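Local coordinates for adhesion G-protein coupled receptor G6 (Danio rerio, PDB 6V55) that is a calcium-binding adhesion G-protein coupled receptor linked to myelination, whose extracellular region probably senses extracellular partners and relays their binding to G-protein signalling, at residues S754-S758 with N759-C763; Q637-D641 with S642-N646. All blocks are in the same frame, centred on the assembly; numbering follows the deposited sequence.

Contact 1 (S754-S758 with N759-C763). With NAG (2-acetamido-2-deoxy-beta-D-glucopyranose), chain M.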
ATOM      1  N   SER A 754      16.316  11.601  58.103  1.00 66.96           N
ATOM      2  CA  SER A 754      15.144  12.116  58.803  1.00 71.96           C
ATOM      3  C   SER A 754      14.220  12.957  57.920  1.00 69.28           C
ATOM      4  O   SER A 754      13.119  13.315  58.361  1.00 71.59           O
ATOM      5  CB  SER A 754      15.595  12.923  60.031  1.00 75.88           C
ATOM      6  OG  SER A 754      14.641  12.863  61.083  1.00 79.22           O
ATOM      7  N   ASP A 755      14.604  13.239  56.680  1.00 63.91           N
ATOM      8  CA  ASP A 755      13.842  14.127  55.816  1.00 64.38           C
ATOM      9  C   ASP A 755      12.788  13.409  54.985  1.00 62.22           C
ATOM     10  O   ASP A 755      12.201  14.026  54.088  1.00 61.31           O
ATOM     11  CB  ASP A 755      14.787  14.866  54.876  1.00 68.46           C
ATOM     12  CG  ASP A 755      15.798  15.685  55.616  1.00 75.47           C
ATOM     13  OD1 ASP A 755      16.983  15.274  55.625  1.00 74.83           O
ATOM     14  OD2 ASP A 755      15.395  16.721  56.202  1.00 80.08           O
ATOM     15  N   SER A 756      12.545  12.127  55.241  1.00 60.36           N
ATOM     16  CA  SER A 756      11.706  11.337  54.350  1.00 54.83           C
ATOM     17  C   SER A 756      10.233  11.553  54.676  1.00 54.25           C
ATOM     18  O   SER A 756       9.829  11.520  55.842  1.00 56.97           O
ATOM     19  CB  SER A 756      12.076   9.859  54.453  1.00 50.49           C
ATOM     20  OG  SER A 756      13.478   9.707  54.609  1.00 46.36           O
ATOM     21  N   ASN A 757       9.435  11.788  53.642  1.00 53.62           N
ATOM     22  CA  ASN A 757       7.998  11.915  53.824  1.00 59.47           C
ATOM     23  C   ASN A 757       7.270  10.852  53.006  1.00 64.95           C
ATOM     24  O   ASN A 757       7.821   9.776  52.747  1.00 68.13           O
ATOM     25  CB  ASN A 757       7.538  13.319  53.439  1.00 59.38           C
ATOM     26  CG  ASN A 757       8.185  13.807  52.158  1.00 57.71           C
ATOM     27  OD1 ASN A 757       7.911  13.291  51.076  1.00 56.84           O
ATOM     28  ND2 ASN A 757       9.048  14.807  52.273  1.00 57.57           N
ATOM     29  N   SER A 758       6.031  11.134  52.597  1.00 65.84           N
ATOM     30  CA  SER A 758       5.260  10.170  51.817  1.00 65.35           C
ATOM     31  C   SER A 758       5.580  10.226  50.327  1.00 63.05           C
ATOM     32  O   SER A 758       5.222   9.294  49.595  1.00 59.18           O
ATOM     33  CB  SER A 758       3.762  10.398  52.046  1.00 66.19           C
ATOM     34  OG  SER A 758       3.455  11.766  52.226  1.00 67.65           O
ATOM     35  N   ASN A 759       6.251  11.286  49.874  1.00 64.65           N
ATOM     36  CA  ASN A 759       6.610  11.486  48.474  1.00 64.18           C
ATOM     37  C   ASN A 759       8.038  11.068  48.143  1.00 60.22           C
ATOM     38  O   ASN A 759       8.286  10.579  47.035  1.00 61.39           O
ATOM     39  CB  ASN A 759       6.455  12.961  48.092  1.00 69.37           C
ATOM     40  CG  ASN A 759       5.017  13.421  48.061  1.00 76.28           C
ATOM     41  OD1 ASN A 759       4.170  12.949  48.819  1.00 74.72           O
ATOM     42  ND2 ASN A 759       4.740  14.358  47.165  1.00 87.67           N
ATOM     43  N   ARG A 760       8.978  11.278  49.061  1.00 55.32           N
ATOM     44  CA  ARG A 760      10.392  11.013  48.844  1.00 50.50           C
ATOM     45  C   ARG A 760      10.918  10.131  49.971  1.00 49.25           C
ATOM     46  O   ARG A 760      10.307  10.017  51.037  1.00 53.68           O
ATOM     47  CB  ARG A 760      11.193  12.320  48.798  1.00 53.41           C
ATOM     48  CG  ARG A 760      11.103  13.086  50.121  1.00 62.60           C
ATOM     49  CD  ARG A 760      12.308  13.952  50.414  1.00 66.66           C
ATOM     50  NE  ARG A 760      11.922  15.151  51.148  1.00 70.86           N
ATOM     51  CZ  ARG A 760      12.728  16.182  51.365  1.00 74.83           C
ATOM     52  NH1 ARG A 760      13.970  16.164  50.901  1.00 72.93           N
ATOM     53  NH2 ARG A 760      12.288  17.236  52.040  1.00 80.33           N
ATOM     54  N   THR A 761      12.052   9.481  49.721  1.00 43.66           N
ATOM     55  CA  THR A 761      12.835   8.868  50.785  1.00 40.58           C
ATOM     56  C   THR A 761      14.265   9.366  50.645  1.00 37.11           C
ATOM     57  O   THR A 761      14.780   9.453  49.525  1.00 31.91           O
ATOM     58  CB  THR A 761      12.763   7.334  50.734  1.00 41.43           C
ATOM     59  OG1 THR A 761      11.395   6.933  50.820  1.00 44.84           O
ATOM     60  CG2 THR A 761      13.514   6.684  51.913  1.00 39.11           C
ATOM     61  N   VAL A 762      14.875   9.749  51.769  1.00 38.08           N
ATOM     62  CA  VAL A 762      16.278  10.135  51.824  1.00 37.36           C
ATOM     63  C   VAL A 762      17.069   8.991  52.450  1.00 38.79           C
ATOM     64  O   VAL A 762      16.713   8.496  53.525  1.00 38.57           O
ATOM     65  CB  VAL A 762      16.456  11.443  52.616  1.00 38.08           C
ATOM     66  CG1 VAL A 762      17.930  11.739  52.888  1.00 36.34           C
ATOM     67  CG2 VAL A 762      15.818  12.598  51.860  1.00 38.08           C
ATOM     68  N   CYS A 763      18.122   8.553  51.763  1.00 40.46           N
ATOM     69  CA  CYS A 763      19.048   7.546  52.265  1.00 40.71           C
ATOM     70  C   CYS A 763      20.412   8.147  52.547  1.00 39.59           C
ATOM     71  O   CYS A 763      20.947   8.931  51.748  1.00 39.21           O
ATOM     72  CB  CYS A 763      19.255   6.414  51.268  1.00 41.25           C
ATOM     73  SG  CYS A 763      17.749   5.715  50.768  1.00 44.27           S
TER
HETATM   74  C1  NAG M 911       3.453  14.977  46.943  1.00 68.87           C
HETATM   75  C2  NAG M 911       2.386  14.160  46.184  1.00 74.93           C
HETATM   76  C3  NAG M 911       1.153  15.038  45.912  1.00 72.84           C
HETATM   77  C4  NAG M 911       0.637  15.703  47.190  1.00 75.69           C
HETATM   78  C5  NAG M 911       1.765  16.416  47.949  1.00 74.84           C
HETATM   79  C6  NAG M 911       1.339  16.933  49.307  1.00 73.30           C
HETATM   80  C7  NAG M 911       3.105  12.305  44.716  1.00 79.61           C
HETATM   81  C8  NAG M 911       3.624  11.938  43.355  1.00 77.85           C
HETATM   82  N2  NAG M 911       2.905  13.614  44.936  1.00 79.62           N
HETATM   83  O3  NAG M 911       0.134  14.237  45.323  1.00 69.15           O
HETATM   84  O4  NAG M 911      -0.358  16.667  46.860  1.00 78.46           O
HETATM   85  O5  NAG M 911       2.870  15.522  48.173  1.00 73.02           O
HETATM   86  O6  NAG M 911       2.461  17.255  50.118  1.00 71.29           O
HETATM   87  O7  NAG M 911       2.886  11.455  45.581  1.00 79.10           O
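Asn757 OD1 closes the turn into Arg760 by accepting two backbone N-H groups: an Asx turn through Asn759 N, with a second bond from Arg760 N. Asn759 N meets Asn757 OD1 at 2.9 Å, in the carbonyl plane and on a lone pair; Arg760 N, 3.0 Å from Asn757 OD1, comes in from above that plane. With chi1 at 43°, CG of Asn757 lies between its backbone N and carbonyl carbon, which folds the amide over the turn and against the Arg760 chain. There Asn757 ND2 sits at the edge of the guanidinium, 3.1 Å from Arg760 NE, an approach without a bond since both atoms are donors; the two planes stand 52° apart. Asp755 O lies over one guanidinium face, offset toward the rim.

Further along, Ser756 OG accepts Val762 N over 3.2 Å in a nearly straight bond (171°), and is also hydrogen-bonded to Gly753 O. Asp755 CB rests on Val762 CG2 at 3.9 Å. Asn759 ND2 is glycosylated, joined to C1 of the sugar at 1.4 Å.

In the next shell, Arg760 NH1 forms a salt bridge with Glu717, His720 binds Thr761 OG1 and Ser758 O, and Cys763 is disulfide-linked to Cys731. Within the GPS motif of the GAIN domain, the loop thus joins edge strand 750-752 to strand 760-765, which pairs antiparallel with 714-719 on its other side.

Contact 2 (Q637-D641 with S642-N646)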
ATOM      1  N   GLN A 637      16.333  14.553  32.445  1.00 30.43           N
ATOM      2  CA  GLN A 637      17.605  15.243  32.266  1.00 31.95           C
ATOM      3  C   GLN A 637      18.423  15.173  33.554  1.00 31.52           C
ATOM      4  O   GLN A 637      17.942  14.730  34.597  1.00 32.31           O
ATOM      5  CB  GLN A 637      17.366  16.703  31.875  1.00 37.75           C
ATOM      6  CG  GLN A 637      18.332  17.306  30.870  1.00 40.97           C
ATOM      7  CD  GLN A 637      17.892  18.703  30.468  1.00 45.55           C
ATOM      8  OE1 GLN A 637      16.695  19.014  30.498  1.00 45.57           O
ATOM      9  NE2 GLN A 637      18.852  19.557  30.101  1.00 47.54           N
ATOM     10  N   ILE A 638      19.676  15.623  33.491  1.00 29.06           N
ATOM     11  CA  ILE A 638      20.576  15.576  34.635  1.00 27.60           C
ATOM     12  C   ILE A 638      21.059  16.985  34.946  1.00 33.34           C
ATOM     13  O   ILE A 638      21.654  17.648  34.088  1.00 31.37           O
ATOM     14  CB  ILE A 638      21.766  14.637  34.396  1.00 22.70           C
ATOM     15  CG1 ILE A 638      21.288  13.199  34.369  1.00 23.06           C
ATOM     16  CG2 ILE A 638      22.807  14.766  35.513  1.00 17.80           C
ATOM     17  CD1 ILE A 638      22.380  12.240  33.959  1.00 24.33           C
ATOM     18  N   ASP A 639      20.796  17.437  36.172  1.00 36.89           N
ATOM     19  CA  ASP A 639      21.422  18.622  36.748  1.00 36.92           C
ATOM     20  C   ASP A 639      22.686  18.182  37.482  1.00 35.19           C
ATOM     21  O   ASP A 639      22.613  17.385  38.425  1.00 37.69           O
ATOM     22  CB  ASP A 639      20.441  19.301  37.705  1.00 43.43           C
ATOM     23  CG  ASP A 639      20.772  20.762  37.988  1.00 52.75           C
ATOM     24  OD1 ASP A 639      21.966  21.142  38.096  1.00 53.87           O
ATOM     25  OD2 ASP A 639      19.802  21.539  38.141  1.00 58.29           O
ATOM     26  N   PHE A 640      23.838  18.716  37.076  1.00 32.02           N
ATOM     27  CA  PHE A 640      25.106  18.294  37.662  1.00 30.88           C
ATOM     28  C   PHE A 640      25.560  19.151  38.836  1.00 40.52           C
ATOM     29  O   PHE A 640      26.485  18.755  39.552  1.00 44.69           O
ATOM     30  CB  PHE A 640      26.208  18.310  36.602  1.00 25.48           C
ATOM     31  CG  PHE A 640      26.152  17.152  35.641  1.00 24.00           C
ATOM     32  CD1 PHE A 640      25.579  17.313  34.380  1.00 21.28           C
ATOM     33  CD2 PHE A 640      26.685  15.910  35.989  1.00 25.77           C
ATOM     34  CE1 PHE A 640      25.532  16.267  33.496  1.00 18.87           C
ATOM     35  CE2 PHE A 640      26.648  14.845  35.096  1.00 24.36           C
ATOM     36  CZ  PHE A 640      26.069  15.025  33.854  1.00 21.62           C
ATOM     37  N   ASP A 641      24.971  20.324  39.032  1.00 44.55           N
ATOM     38  CA  ASP A 641      25.464  21.285  40.009  1.00 45.45           C
ATOM     39  C   ASP A 641      24.541  21.460  41.197  1.00 40.80           C
ATOM     40  O   ASP A 641      25.003  21.492  42.334  1.00 44.89           O
ATOM     41  CB  ASP A 641      25.676  22.649  39.340  1.00 53.03           C
ATOM     42  CG  ASP A 641      26.709  22.604  38.221  1.00 61.81           C
ATOM     43  OD1 ASP A 641      27.402  21.568  38.075  1.00 63.38           O
ATOM     44  OD2 ASP A 641      26.824  23.611  37.482  1.00 66.72           O
ATOM     45  N   SER A 642      23.250  21.573  40.959  1.00 38.07           N
ATOM     46  CA  SER A 642      22.267  21.903  41.972  1.00 36.99           C
ATOM     47  C   SER A 642      21.303  20.736  42.140  1.00 31.18           C
ATOM     48  O   SER A 642      21.368  19.750  41.414  1.00 24.53           O
ATOM     49  CB  SER A 642      21.508  23.169  41.571  1.00 43.66           C
ATOM     50  OG  SER A 642      21.308  23.201  40.164  1.00 46.33           O
ATOM     51  N   GLU A 643      20.414  20.849  43.123  1.00 36.18           N
ATOM     52  CA  GLU A 643      19.208  20.032  43.176  1.00 39.03           C
ATOM     53  C   GLU A 643      18.133  20.761  42.374  1.00 43.06           C
ATOM     54  O   GLU A 643      17.682  21.839  42.770  1.00 46.05           O
ATOM     55  CB  GLU A 643      18.756  19.799  44.616  1.00 39.68           C
ATOM     56  CG  GLU A 643      17.357  19.192  44.719  1.00 43.54           C
ATOM     57  CD  GLU A 643      16.885  18.958  46.153  1.00 47.91           C
ATOM     58  OE1 GLU A 643      17.589  19.356  47.116  1.00 48.17           O
ATOM     59  OE2 GLU A 643      15.793  18.363  46.306  1.00 50.10           O
ATOM     60  N   ALA A 644      17.751  20.190  41.234  1.00 44.62           N
ATOM     61  CA  ALA A 644      16.756  20.804  40.365  1.00 44.49           C
ATOM     62  C   ALA A 644      15.368  20.750  40.996  1.00 42.26           C
ATOM     63  O   ALA A 644      15.096  19.950  41.893  1.00 43.64           O
ATOM     64  CB  ALA A 644      16.736  20.108  39.007  1.00 46.89           C
ATOM     65  N   HIS A 645      14.482  21.619  40.511  1.00 44.57           N
ATOM     66  CA  HIS A 645      13.159  21.750  41.105  1.00 52.35           C
ATOM     67  C   HIS A 645      12.260  20.590  40.691  1.00 54.81           C
ATOM     68  O   HIS A 645      12.218  20.211  39.511  1.00 54.57           O
ATOM     69  CB  HIS A 645      12.518  23.083  40.715  1.00 57.62           C
ATOM     70  CG  HIS A 645      11.285  23.408  41.500  1.00 67.39           C
ATOM     71  ND1 HIS A 645      10.113  23.833  40.907  1.00 70.73           N
ATOM     72  CD2 HIS A 645      11.037  23.366  42.833  1.00 71.20           C
ATOM     73  CE1 HIS A 645       9.199  24.044  41.840  1.00 72.97           C
ATOM     74  NE2 HIS A 645       9.734  23.768  43.016  1.00 72.96           N
ATOM     75  N   ASN A 646      11.532  20.056  41.685  1.00 55.49           N
ATOM     76  CA  ASN A 646      10.740  18.822  41.620  1.00 56.87           C
ATOM     77  C   ASN A 646      11.578  17.656  41.090  1.00 54.05           C
ATOM     78  O   ASN A 646      11.232  16.997  40.105  1.00 56.11           O
ATOM     79  CB  ASN A 646       9.462  19.007  40.789  1.00 60.03           C
ATOM     80  CG  ASN A 646       8.507  20.024  41.388  1.00 65.62           C
ATOM     81  OD1 ASN A 646       8.042  19.877  42.520  1.00 66.97           O
ATOM     82  ND2 ASN A 646       8.196  21.060  40.615  1.00 69.50           N
TER
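Asp639 turns its carboxylate back onto the loop that follows it and meets Ser642 and Ala644. Asp639 CB lies 3.8 Å from Ser642 O and 4.0 Å from Ala644 CB, so the base of the side chain is already lined by the returning chain. From there chi1 of -160° sets CG opposite the backbone N and carries the carboxylate forward over the turn, where its two oxygens have different work.

OD1 is the acceptor that shapes the backbone. Asp641 N donates to Asp639 OD1 at 3.3 Å from the anti side, close to the carboxylate plane, which makes an Asx turn. Ser642 N reaches Asp639 OD1 at 3.2 Å in an almost straight bond (172°), but well above that plane, 58° out of it. OD2 instead touches the methyl of Ala644, with Asp639 OD2 and Ala644 CB 3.5 Å apart. The Ser642 hydroxyl stands before both oxygens, OG being 3.0 Å from Asp639 OD1 and equally far from Asp639 OD2; either bond would be weak, and its proton could go to one or the other. With an alanine here, the N-H groups of Asp641 and Ser642 would probably lose their shared acceptor, and the Ser642 hydroxyl, without its carboxylate, would be freer to turn.

Phe640 points the other way, with Ile638 CG2 over the centre of one ring face, and touches strands 600-603, 608-614 and 623-628. Ala644 N is hydrogen-bonded to Ser626 OG, tying the loop to strand 623-628. That strand pairs antiparallel with 637-639, an edge strand of a six-stranded sheet consistent with the GAIN domain, while the loop leads on to 649-653, on the far side of 623-628.

Contacts 1 and 2 belong to the same six-stranded antiparallel sheet but lie toward its opposite edges. Strand 637-639 forms one edge; strands 623-628, 649-653 and 714-719 separate it from strand 760-765, beyond which 750-752 forms the other edge. The centres are 18 Å apart, and the nearest atoms, the oppositely charged Arg760 NH1 and Glu643 OE2, stay 5.4 Å apart without bonding. Both turns use the same device, a side-chain oxygen that accepts from the backbone two and three residues on: an amide in contact 1, a carboxylate in contact 2. Contact 1 alone carries a glycan, and its Thr761 and Cys763 pack on the bound peptide, probably the tethered agonist (Stachel) left in place after autoproteolysis.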